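PDB 1Q87: 39 kDa initiator binding protein from Trichomonas vaginalis, which probably recognises the initiator (Inr) element of core promoters, this chain being its C-domain and not the whole protein. Local coordinates for residues 37-42 / 100-105. Sequence-based numbering, arbitrary orientation.
Sequences AKVDEI and KFLAMF
Ile42 N donates to Lys38 O at 3.0 Å, one of the backbone bonds that set Ile42 on the same face of helix 29-47 as Val39, facing Leu102. The contact is a buried helix-helix packing in the C-domain, joining helix 29-47 to the C-terminal part of helix 95-105, and it is wholly apolar. Leu102 points at the first helix, and its CD1 methyl touches two side chains about one turn apart. Ile42 meets it tip to tip, its CD1 4.0 Å from Leu102 CD1. With CD1 anti to CA (chi2 -180°), that terminal methyl reaches out to the leucine. Val39 comes in from the turn before, with CG2 4.3 Å from Leu102 CD1. The backbones come nearest at Val39 and Leu102, whose CA atoms are 7.5 Å apart. Tyr99 and Lys95 continue the packing against Val39, and Leu98 does so against Ile42. On other sides of helix 95-105, Phe101 and Phe105 pack on helices 74-84 and 111-123, while Ala103 O accepts a hydrogen bond from Asn171 ND2. Away from the interface, Lys38 NZ forms a salt bridge with the Glu41 carboxylate, 3.3 Å from both OE1 and OE2, each a weak hydrogen bond.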
loop_
_atom_site.group_PDB
_atom_site.type_symbol
_atom_site.label_atom_id
_atom_site.label_comp_id
_atom_site.label_asym_id
_atom_site.label_seq_id
_atom_site.Cartn_x
_atom_site.Cartn_y
_atom_site.Cartn_z
ATOM N N ALA A 37 -5.333 -11.979 11.616
ATOM C CA ALA A 37 -6.126 -11.787 12.817
ATOM C C ALA A 37 -6.538 -10.316 12.887
ATOM O O ALA A 37 -7.674 -10.022 13.257
ATOM C CB ALA A 37 -5.328 -12.168 14.041
ATOM N N LYS A 38 -5.631 -9.397 12.533
ATOM C CA LYS A 38 -5.986 -7.990 12.558
ATOM C C LYS A 38 -7.078 -7.656 11.572
ATOM O O LYS A 38 -7.985 -6.904 11.891
ATOM C CB LYS A 38 -4.787 -7.083 12.257
ATOM C CG LYS A 38 -4.190 -6.435 13.461
ATOM C CD LYS A 38 -5.156 -5.547 14.219
ATOM C CE LYS A 38 -4.608 -5.327 15.633
ATOM N NZ LYS A 38 -5.280 -4.207 16.342
ATOM N N VAL A 39 -6.958 -8.169 10.354
ATOM C CA VAL A 39 -7.949 -7.888 9.334
ATOM C C VAL A 39 -9.335 -8.309 9.854
ATOM O O VAL A 39 -10.314 -7.562 9.693
ATOM C CB VAL A 39 -7.638 -8.622 8.007
ATOM C CG1 VAL A 39 -8.746 -8.312 6.975
ATOM C CG2 VAL A 39 -6.241 -8.189 7.434
ATOM N N ASP A 40 -9.408 -9.490 10.468
ATOM C CA ASP A 40 -10.659 -9.996 11.044
ATOM C C ASP A 40 -11.204 -9.011 12.072
ATOM O O ASP A 40 -12.338 -8.574 11.993
ATOM C CB ASP A 40 -10.437 -11.339 11.736
ATOM C CG ASP A 40 -10.163 -12.475 10.754
ATOM O OD1 ASP A 40 -10.767 -12.481 9.652
ATOM O OD2 ASP A 40 -9.357 -13.369 11.106
ATOM N N GLU A 41 -10.389 -8.648 13.042
ATOM C CA GLU A 41 -10.819 -7.684 14.048
ATOM C C GLU A 41 -11.411 -6.394 13.447
ATOM O O GLU A 41 -12.529 -5.967 13.793
ATOM C CB GLU A 41 -9.642 -7.303 14.956
ATOM C CG GLU A 41 -9.932 -6.117 15.884
ATOM C CD GLU A 41 -8.660 -5.506 16.500
ATOM O OE1 GLU A 41 -7.748 -6.271 16.880
ATOM O OE2 GLU A 41 -8.582 -4.257 16.616
ATOM N N ILE A 42 -10.675 -5.770 12.538
ATOM C CA ILE A 42 -11.135 -4.510 11.966
ATOM C C ILE A 42 -12.385 -4.641 11.103
ATOM O O ILE A 42 -13.243 -3.744 11.082
ATOM C CB ILE A 42 -9.992 -3.852 11.187
ATOM C CG1 ILE A 42 -8.839 -3.542 12.160
ATOM C CG2 ILE A 42 -10.477 -2.641 10.453
ATOM C CD1 ILE A 42 -7.652 -2.877 11.497
ATOM N N LYS A 100 -6.778 -6.597 1.367
ATOM C CA LYS A 100 -5.996 -5.991 0.312
ATOM C C LYS A 100 -5.557 -4.570 0.701
ATOM O O LYS A 100 -4.373 -4.211 0.581
ATOM C CB LYS A 100 -6.846 -5.940 -0.964
ATOM C CG LYS A 100 -6.152 -5.364 -2.165
ATOM C CD LYS A 100 -6.544 -6.119 -3.449
ATOM C CE LYS A 100 -7.813 -5.566 -4.094
ATOM N NZ LYS A 100 -7.952 -5.964 -5.538
ATOM N N PHE A 101 -6.522 -3.788 1.199
ATOM C CA PHE A 101 -6.295 -2.383 1.544
ATOM C C PHE A 101 -5.313 -2.206 2.682
ATOM O O PHE A 101 -4.423 -1.364 2.620
ATOM C CB PHE A 101 -7.622 -1.710 1.873
ATOM C CG PHE A 101 -7.513 -0.251 2.113
ATOM C CD1 PHE A 101 -7.196 0.608 1.076
ATOM C CD2 PHE A 101 -7.695 0.272 3.387
ATOM C CE1 PHE A 101 -7.054 1.968 1.297
ATOM C CE2 PHE A 101 -7.556 1.636 3.617
ATOM C CZ PHE A 101 -7.234 2.482 2.569
ATOM N N LEU A 102 -5.469 -2.997 3.721
ATOM C CA LEU A 102 -4.574 -2.934 4.864
ATOM C C LEU A 102 -3.181 -3.509 4.486
ATOM O O LEU A 102 -2.139 -3.095 5.017
ATOM C CB LEU A 102 -5.203 -3.704 6.056
ATOM C CG LEU A 102 -6.363 -2.985 6.812
ATOM C CD1 LEU A 102 -7.147 -3.952 7.662
ATOM C CD2 LEU A 102 -5.798 -1.863 7.708
ATOM N N ALA A 103 -3.170 -4.440 3.544
ATOM C CA ALA A 103 -1.929 -5.070 3.077
ATOM C C ALA A 103 -1.086 -4.041 2.343
ATOM O O ALA A 103 0.114 -4.013 2.513
ATOM C CB ALA A 103 -2.233 -6.246 2.140
ATOM N N MET A 104 -1.723 -3.204 1.534
ATOM C CA MET A 104 -1.004 -2.162 0.796
ATOM C C MET A 104 -0.501 -1.039 1.683
ATOM O O MET A 104 0.664 -0.668 1.596
ATOM C CB MET A 104 -1.873 -1.511 -0.285
ATOM C CG MET A 104 -2.424 -2.482 -1.323
ATOM S SD MET A 104 -3.329 -1.576 -2.531
ATOM C CE MET A 104 -5.023 -1.674 -1.786
ATOM N N PHE A 105 -1.366 -0.519 2.554
ATOM C CA PHE A 105 -0.993 0.620 3.389
ATOM C C PHE A 105 -1.152 0.547 4.914
ATOM O O PHE A 105 -1.067 1.569 5.569
ATOM C CB PHE A 105 -1.734 1.830 2.909
ATOM C CG PHE A 105 -1.531 2.136 1.467
ATOM C CD1 PHE A 105 -0.298 2.623 0.993
ATOM C CD2 PHE A 105 -2.593 2.020 0.583
ATOM C CE1 PHE A 105 -0.146 2.988 -0.355
ATOM C CE2 PHE A 105 -2.462 2.385 -0.773
ATOM C CZ PHE A 105 -1.250 2.866 -1.245
#